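Local coordinates for protein alpha,alpha-trehalose-phosphate synthase (UDP-forming) (Burkholderia multivorans, PDB 5UOF) that belongs to glycosyltransferase family 20 and adopts the GT-B fold, in which two Rossmann-like domains are joined by a linker, at residues 242-247 with 356-360; 266-270 with 361-366; 376-380 with 401-405. One frame throughout, in Å; residues are numbered along the deposited sequence. Where two conformers were deposited one is given.

Contact 1. Residues 242-247 with 356-360. With NA (sodium ion), chain C.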
loop_
_atom_site.group_PDB
_atom_site.type_symbol
_atom_site.label_atom_id
_atom_site.label_comp_id
_atom_site.label_asym_id
_atom_site.label_seq_id
_atom_site.Cartn_x
_atom_site.Cartn_y
_atom_site.Cartn_z
ATOM N N ILE A 242 -8.921 28.932 -18.761
ATOM C CA ILE A 242 -7.708 29.130 -17.976
ATOM C C ILE A 242 -6.684 29.933 -18.765
ATOM O O ILE A 242 -6.058 30.861 -18.236
ATOM C CB ILE A 242 -7.157 27.765 -17.520
ATOM C CG1 ILE A 242 -8.087 27.181 -16.446
ATOM C CG2 ILE A 242 -5.727 27.896 -17.012
ATOM C CD1 ILE A 242 -7.831 25.726 -16.106
ATOM N N ALA A 243 -6.495 29.599 -20.044
ATOM C CA ALA A 243 -5.494 30.306 -20.837
ATOM C C ALA A 243 -5.845 31.782 -20.959
ATOM O O ALA A 243 -4.971 32.653 -20.845
ATOM C CB ALA A 243 -5.368 29.671 -22.220
ATOM N N GLN A 244 -7.123 32.079 -21.184
ATOM C CA GLN A 244 -7.561 33.468 -21.285
ATOM C C GLN A 244 -7.330 34.209 -19.975
ATOM O O GLN A 244 -6.872 35.362 -19.970
ATOM C CB GLN A 244 -9.039 33.523 -21.680
ATOM C CG GLN A 244 -9.625 34.924 -21.714
ATOM C CD GLN A 244 -11.138 34.937 -21.939
ATOM O OE1 GLN A 244 -11.873 34.140 -21.356
ATOM N NE2 GLN A 244 -11.601 35.846 -22.787
ATOM N N ALA A 245 -7.634 33.553 -18.845
ATOM C CA ALA A 245 -7.419 34.174 -17.542
ATOM C C ALA A 245 -5.943 34.446 -17.302
ATOM O O ALA A 245 -5.576 35.516 -16.803
ATOM C CB ALA A 245 -7.979 33.286 -16.431
ATOM N N ALA A 246 -5.085 33.480 -17.639
ATOM C CA ALA A 246 -3.652 33.668 -17.449
ATOM C C ALA A 246 -3.173 34.902 -18.206
ATOM O O ALA A 246 -2.466 35.749 -17.647
ATOM C CB ALA A 246 -2.901 32.413 -17.895
ATOM N N VAL A 247 -3.588 35.041 -19.473
ATOM C CA VAL A 247 -3.188 36.202 -20.269
ATOM C C VAL A 247 -3.757 37.480 -19.672
ATOM O O VAL A 247 -3.079 38.512 -19.607
ATOM C CB VAL A 247 -3.642 36.022 -21.731
ATOM C CG1 VAL A 247 -3.528 37.350 -22.520
ATOM C CG2 VAL A 247 -2.825 34.910 -22.385
ATOM N N MET A 356 -2.323 31.148 -12.478
ATOM C CA MET A 356 -2.283 30.782 -13.890
ATOM C C MET A 356 -1.264 31.634 -14.639
ATOM O O MET A 356 -0.512 31.122 -15.481
ATOM C CB MET A 356 -3.671 30.910 -14.529
ATOM C CG MET A 356 -4.803 30.151 -13.786
ATOM S SD MET A 356 -4.430 28.397 -13.532
ATOM C CE MET A 356 -5.689 27.946 -12.345
ATOM N N ALA A 357 -1.209 32.936 -14.328
ATOM C CA ALA A 357 -0.194 33.794 -14.934
ATOM C C ALA A 357 1.216 33.360 -14.532
ATOM O O ALA A 357 2.142 33.424 -15.352
ATOM C CB ALA A 357 -0.446 35.259 -14.564
ATOM N N PHE A 358 1.404 32.916 -13.281
ATOM C CA PHE A 358 2.707 32.372 -12.897
ATOM C C PHE A 358 3.016 31.115 -13.698
ATOM O O PHE A 358 4.154 30.913 -14.141
ATOM C CB PHE A 358 2.759 32.026 -11.404
ATOM C CG PHE A 358 2.561 33.190 -10.469
ATOM C CD1 PHE A 358 2.788 34.495 -10.863
ATOM C CD2 PHE A 358 2.158 32.948 -9.158
ATOM C CE1 PHE A 358 2.604 35.549 -9.965
ATOM C CE2 PHE A 358 1.973 33.982 -8.265
ATOM C CZ PHE A 358 2.184 35.287 -8.668
ATOM N N PHE A 359 2.025 30.226 -13.846
ATOM C CA PHE A 359 2.239 29.033 -14.658
ATOM C C PHE A 359 2.639 29.413 -16.075
ATOM O O PHE A 359 3.551 28.816 -16.659
ATOM C CB PHE A 359 0.969 28.176 -14.710
ATOM C CG PHE A 359 0.590 27.528 -13.405
ATOM C CD1 PHE A 359 1.518 27.338 -12.397
ATOM C CD2 PHE A 359 -0.720 27.105 -13.200
ATOM C CE1 PHE A 359 1.149 26.723 -11.203
ATOM C CE2 PHE A 359 -1.092 26.493 -12.021
ATOM C CZ PHE A 359 -0.163 26.308 -11.016
ATOM N N ARG A 360 1.957 30.394 -16.655
ATOM C CA ARG A 360 2.259 30.734 -18.040
ATOM C C ARG A 360 3.688 31.252 -18.177
ATOM O O ARG A 360 4.374 30.936 -19.153
ATOM C CB ARG A 360 1.260 31.760 -18.571
ATOM C CG ARG A 360 1.390 32.014 -20.095
ATOM C CD ARG A 360 0.194 32.845 -20.558
ATOM N NE ARG A 360 0.081 33.055 -22.011
ATOM C CZ ARG A 360 -0.709 32.346 -22.822
ATOM N NH1 ARG A 360 -1.440 31.343 -22.351
ATOM N NH2 ARG A 360 -0.789 32.655 -24.113
HETATM NA NA NA C . 5.337 28.902 -19.879
HETATM O O HOH W 1 4.303 29.690 -21.942
HETATM O O HOH W 2 7.354 28.482 -21.357
#
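Two helices cross almost at a right angle here. Their axes come within 8.3 Å, and the N-to-C directions differ by 88°. Small residues sit at the crossing: the CA atoms of A246 and A357 are 4.3 Å apart. A246 points its CB at the other helix, 3.6 Å from the O of M356 and 3.8 Å from the CB of M356. In return, the CB of A357 lies 3.7 Å from the O of A246. The M356 side chain bends through two m rotamers before a t chi3. This brings its SD to 3.7 Å from the CG2 of I242, one turn before A246. Helix 239-248 follows strand 226-232 of the larger sheet and so lies where the chain passes from the first half of the GT-B fold to the second. It packs here on helix 352-361, which leads into strand 364-367 of the C-terminal Rossmann-like sheet. R360 extends the contact over A243, A246 and V247. Its chi1 to chi3 are all t, so the chain is stretched out. The CD of R360 passes 4.1 Å from the CB of A246. V247, with chi1 t, lays its CG2 over one face of the guanidinium, 3.4 Å from the CZ of R360. This is packing, not a polar bond. The NH1 of R360 is hydrogen-bonded to the O of S384, on helix 376-384. At the other end of the residue, the main-chain O of R360 binds the sodium ion at 2.4 Å. Two waters, the O of S362 and the OE1 of Q385 are its other ligands.

Contact 2. Residues 266-270 with 361-366; sequences KLVMS and MSQVGY. With NA (sodium ion), chain C; EDO (1,2-ethanediol), chain E.
Strands 266-270 and 364-366 run parallel, 4.7 Å apart at the closest point of their axes and 30° apart in direction. V268 pairs with V364 and M269 with G365, with CA-CA distances of 4.7 and 5.1 Å. M269 N donates to V364 O at 2.9 Å, and Y366 N donates to M269 O at 2.9 Å. The approach to strand 364-366 is less regular. S362 leaves the helix at phi/psi -74/163, and Q363 turns back to -101/-21. L267 O therefore accepts twice: from Q363 N at 3.0 Å and, weakly, from V364 N at 3.3 Å. The Q363 side chain (chi1 m, chi2 p) folds back, so that its OE1 accepts from L267 N at 2.8 Å. Its NE2 gives a weak bond to O2 of the 1,2-ethanediol at 3.1 Å. The main-chain O of S362 binds sodium at 2.3 Å. Its OG (chi1 p) is satisfied by F359 O and Y381 OH. S270 OG bonds to Q305, and Y366 OH to R283 O. On one face, V268 CG1 packs 3.5 Å from Y366 CB. On the other, M269 CG (chi1 m) lies 3.5 Å from S362 CB. The far edge of strand 266-270 bonds to strand 301-306. These are the first and fourth strands of a parallel sheet in the order 3-2-1-4-5-6, the central pair of a Rossmann-like domain.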
loop_
_atom_site.group_PDB
_atom_site.type_symbol
_atom_site.label_atom_id
_atom_site.label_comp_id
_atom_site.label_asym_id
_atom_site.label_seq_id
_atom_site.Cartn_x
_atom_site.Cartn_y
_atom_site.Cartn_z
ATOM N N LYS A 266 15.291 30.863 -15.525
ATOM C CA LYS A 266 14.167 29.959 -15.737
ATOM C C LYS A 266 13.417 29.739 -14.430
ATOM O O LYS A 266 13.968 29.884 -13.339
ATOM C CB LYS A 266 14.654 28.614 -16.280
ATOM C CG LYS A 266 15.461 28.698 -17.564
ATOM C CD LYS A 266 14.582 28.804 -18.787
ATOM C CE LYS A 266 15.424 28.698 -20.063
ATOM N NZ LYS A 266 14.587 28.620 -21.296
ATOM N N LEU A 267 12.138 29.388 -14.554
ATOM C CA LEU A 267 11.235 29.275 -13.421
ATOM C C LEU A 267 10.576 27.905 -13.439
ATOM O O LEU A 267 9.962 27.521 -14.444
ATOM C CB LEU A 267 10.173 30.380 -13.460
ATOM C CG LEU A 267 8.996 30.251 -12.485
ATOM C CD1 LEU A 267 9.473 30.323 -11.043
ATOM C CD2 LEU A 267 7.954 31.338 -12.757
ATOM N N VAL A 268 10.724 27.169 -12.333
ATOM C CA VAL A 268 9.988 25.930 -12.082
ATOM C C VAL A 268 8.896 26.255 -11.069
ATOM O O VAL A 268 9.184 26.793 -9.993
ATOM C CB VAL A 268 10.918 24.823 -11.554
ATOM C CG1 VAL A 268 10.146 23.516 -11.341
ATOM C CG2 VAL A 268 12.076 24.607 -12.515
ATOM N N MET A 269 7.641 25.953 -11.408
ATOM C CA MET A 269 6.506 26.239 -10.535
ATOM C C MET A 269 5.990 24.946 -9.929
ATOM O O MET A 269 5.925 23.916 -10.607
ATOM C CB MET A 269 5.354 26.918 -11.292
ATOM C CG MET A 269 5.537 28.399 -11.562
ATOM S SD MET A 269 5.568 29.430 -10.082
ATOM C CE MET A 269 3.975 29.047 -9.382
ATOM N N SER A 270 5.590 25.027 -8.663
ATOM C CA SER A 270 5.059 23.896 -7.910
ATOM C C SER A 270 4.054 24.471 -6.916
ATOM O O SER A 270 4.351 25.460 -6.239
ATOM C CB SER A 270 6.202 23.145 -7.206
ATOM O OG SER A 270 5.761 21.995 -6.507
ATOM N N MET A 361 4.156 32.039 -17.202
ATOM C CA MET A 361 5.509 32.600 -17.213
ATOM C C MET A 361 6.565 31.514 -17.099
ATOM O O MET A 361 7.667 31.641 -17.642
ATOM C CB MET A 361 5.672 33.583 -16.047
ATOM C CG MET A 361 7.057 34.193 -15.901
ATOM S SD MET A 361 7.278 35.195 -14.409
ATOM C CE MET A 361 5.584 35.627 -14.056
ATOM N N SER A 362 6.245 30.454 -16.369
ATOM C CA SER A 362 7.239 29.447 -16.030
ATOM C C SER A 362 7.592 28.564 -17.227
ATOM O O SER A 362 6.875 28.485 -18.224
ATOM C CB SER A 362 6.725 28.577 -14.896
ATOM O OG SER A 362 5.748 27.692 -15.402
ATOM N N GLN A 363 8.722 27.871 -17.102
ATOM C CA GLN A 363 9.162 26.919 -18.109
ATOM C C GLN A 363 8.881 25.469 -17.740
ATOM O O GLN A 363 8.865 24.614 -18.633
ATOM C CB GLN A 363 10.664 27.083 -18.352
ATOM C CG GLN A 363 11.020 28.329 -19.166
ATOM C CD GLN A 363 10.922 29.620 -18.374
ATOM O OE1 GLN A 363 11.161 29.660 -17.163
ATOM N NE2 GLN A 363 10.564 30.693 -19.065
ATOM N N VAL A 364 8.695 25.171 -16.454
ATOM C CA VAL A 364 8.473 23.805 -15.978
ATOM C C VAL A 364 7.373 23.862 -14.929
ATOM O O VAL A 364 7.387 24.727 -14.051
ATOM C CB VAL A 364 9.744 23.169 -15.381
ATOM C CG1 VAL A 364 9.472 21.703 -14.973
ATOM C CG2 VAL A 364 10.900 23.232 -16.380
ATOM N N GLY A 365 6.407 22.940 -15.042
ATOM C CA GLY A 365 5.461 22.679 -13.981
ATOM C C GLY A 365 5.868 21.378 -13.315
ATOM O O GLY A 365 5.991 20.344 -13.972
ATOM N N TYR A 366 6.067 21.437 -12.008
ATOM C CA TYR A 366 6.706 20.356 -11.257
ATOM C C TYR A 366 5.648 19.786 -10.317
ATOM O O TYR A 366 5.418 20.307 -9.223
ATOM C CB TYR A 366 7.902 20.924 -10.526
ATOM C CG TYR A 366 8.828 19.967 -9.811
ATOM C CD1 TYR A 366 8.855 18.617 -10.099
ATOM C CD2 TYR A 366 9.713 20.461 -8.862
ATOM C CE1 TYR A 366 9.753 17.764 -9.421
ATOM C CE2 TYR A 366 10.599 19.642 -8.201
ATOM C CZ TYR A 366 10.613 18.299 -8.471
ATOM O OH TYR A 366 11.492 17.507 -7.774
HETATM NA NA NA C . 5.337 28.902 -19.879
HETATM C C1 EDO E . 10.611 34.702 -16.393
HETATM O O1 EDO E . 11.708 34.826 -15.479
HETATM C C2 EDO E . 10.446 33.226 -16.723
HETATM O O2 EDO E . 11.732 32.705 -17.068
HETATM O O HOH W 1 4.303 29.690 -21.942
HETATM O O HOH W 2 7.354 28.482 -21.357
#

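Contact 3. Residues 376-380 with 401-405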
loop_
_atom_site.group_PDB
_atom_site.type_symbol
_atom_site.label_atom_id
_atom_site.label_comp_id
_atom_site.label_asym_id
_atom_site.label_seq_id
_atom_site.Cartn_x
_atom_site.Cartn_y
_atom_site.Cartn_z
ATOM N N LEU A 376 -5.510 18.594 -10.233
ATOM C CA LEU A 376 -5.932 19.614 -11.183
ATOM C C LEU A 376 -4.853 20.658 -11.443
ATOM O O LEU A 376 -4.879 21.304 -12.497
ATOM C CB LEU A 376 -7.221 20.282 -10.689
ATOM C CG LEU A 376 -8.410 19.314 -10.564
ATOM C CD1 LEU A 376 -9.598 19.995 -9.903
ATOM C CD2 LEU A 376 -8.810 18.743 -11.924
ATOM N N VAL A 377 -3.894 20.828 -10.531
ATOM C CA VAL A 377 -2.779 21.731 -10.822
ATOM C C VAL A 377 -2.051 21.291 -12.087
ATOM O O VAL A 377 -1.672 22.126 -12.911
ATOM C CB VAL A 377 -1.829 21.837 -9.611
ATOM C CG1 VAL A 377 -0.471 22.392 -10.024
ATOM C CG2 VAL A 377 -2.460 22.717 -8.534
ATOM N N ALA A 378 -1.866 19.976 -12.283
ATOM C CA ALA A 378 -1.213 19.517 -13.511
ATOM C C ALA A 378 -1.985 19.962 -14.754
ATOM O O ALA A 378 -1.389 20.418 -15.735
ATOM C CB ALA A 378 -1.052 17.995 -13.491
ATOM N N LYS A 379 -3.319 19.866 -14.719
ATOM C CA LYS A 379 -4.114 20.249 -15.879
ATOM C C LYS A 379 -4.126 21.763 -16.051
ATOM O O LYS A 379 -4.032 22.269 -17.182
ATOM C CB LYS A 379 -5.539 19.693 -15.736
ATOM C CG LYS A 379 -5.564 18.151 -15.629
ATOM C CD LYS A 379 -6.963 17.580 -15.761
ATOM C CE LYS A 379 -6.920 16.035 -15.885
ATOM N NZ LYS A 379 -8.287 15.427 -16.070
ATOM N N GLU A 380 -4.243 22.495 -14.938
ATOM C CA GLU A 380 -4.182 23.956 -14.971
ATOM C C GLU A 380 -2.842 24.442 -15.499
ATOM O O GLU A 380 -2.782 25.448 -16.225
ATOM C CB GLU A 380 -4.414 24.526 -13.575
ATOM C CG GLU A 380 -5.824 24.302 -13.061
ATOM C CD GLU A 380 -5.935 24.426 -11.549
ATOM O OE1 GLU A 380 -4.930 24.756 -10.892
ATOM O OE2 GLU A 380 -7.041 24.204 -11.019
ATOM N N ALA A 401 -4.044 12.141 -13.101
ATOM C CA ALA A 401 -3.954 12.864 -14.370
ATOM C C ALA A 401 -2.919 12.255 -15.313
ATOM O O ALA A 401 -2.965 12.530 -16.520
ATOM C CB ALA A 401 -3.616 14.337 -14.117
ATOM N N ALA A 402 -1.997 11.441 -14.793
ATOM C CA ALA A 402 -0.997 10.793 -15.639
ATOM C C ALA A 402 -1.616 9.865 -16.676
ATOM O O ALA A 402 -0.998 9.616 -17.717
ATOM C CB ALA A 402 -0.003 10.005 -14.774
ATOM N N ALA A 403 -2.822 9.354 -16.428
ATOM C CA ALA A 403 -3.477 8.506 -17.414
ATOM C C ALA A 403 -3.893 9.290 -18.648
ATOM O O ALA A 403 -4.101 8.697 -19.710
ATOM C CB ALA A 403 -4.703 7.837 -16.783
ATOM N N GLU A 404 -4.008 10.605 -18.531
ATOM C CA GLU A 404 -4.449 11.473 -19.620
ATOM C C GLU A 404 -3.330 12.308 -20.210
ATOM O O GLU A 404 -3.242 12.445 -21.438
ATOM C CB GLU A 404 -5.555 12.417 -19.127
ATOM C CG GLU A 404 -6.840 11.723 -18.721
ATOM C CD GLU A 404 -7.843 12.677 -18.088
ATOM O OE1 GLU A 404 -7.819 12.846 -16.845
ATOM O OE2 GLU A 404 -8.648 13.264 -18.848
ATOM N N LEU A 405 -2.476 12.878 -19.362
ATOM C CA LEU A 405 -1.453 13.826 -19.804
ATOM C C LEU A 405 -0.215 13.068 -20.277
ATOM O O LEU A 405 0.859 13.102 -19.673
ATOM C CB LEU A 405 -1.138 14.815 -18.689
ATOM C CG LEU A 405 -2.363 15.631 -18.228
ATOM C CD1 LEU A 405 -1.992 16.594 -17.108
ATOM C CD2 LEU A 405 -3.021 16.386 -19.396
HETATM O O HOH W 3 -9.263 16.567 -18.439
#
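A401 lies in a short 3-10 turn that begins before it and runs to A403. Its CB points at helix 376-380 and meets the CE of K379 at 4.1 Å. Its O then accepts two main-chain bonds, from the N of E404 at 3.0 Å and from the N of L405 at 2.9 Å. This tight turn passes A402 and A403 on the far side and brings the next two side chains round to the helix. E404 follows, with chi1 m and chi2 t. Its OE1 forms a salt bridge with the NZ of K379 at 2.7 Å. K379 reaches it with an extended chain, t from chi2 to chi4. The ammonium has other partners too: it donates to water 3, with the NZ of K379 2.8 Å from the water O, and it is hydrogen-bonded to the O of I235. The OE2 of E404 is held by the ND2 of N448. The charged pair is thus buried but well supplied with partners. L405 closes the segment. Its CD1 packs 4.0 Å from the CB of A378 and 4.2 Å from the CG of K379, making an apolar patch beside the ion pair. The segment belongs to the loop between strands 392-396 and 409-411 of the C-terminal parallel sheet. L393 of strand 392-396 touches both A378 and L405, while L445 of helix 431-447 touches both K379 and L405.

All three contacts involve the C-terminal Rossmann-like domain. Contacts 1 and 2 have centres 13 Å apart and cross along the chain, since their segments alternate. Helix 352-361 is followed, after S362 and Q363, by strand 364-367, and the sodium site with its two waters lies at this junction. F358 and F359 of contact 1 also pack on M269 of contact 2. Contact 3 comes later in the chain. Its centre is 16 Å from that of contact 1 and 15 Å from that of contact 2. It touches contact 1 through E380 and V377, but does not touch contact 2. Helix 376-384 thus lies between helix 352-361 and the loop at 401-405, probably close to where the two domains join.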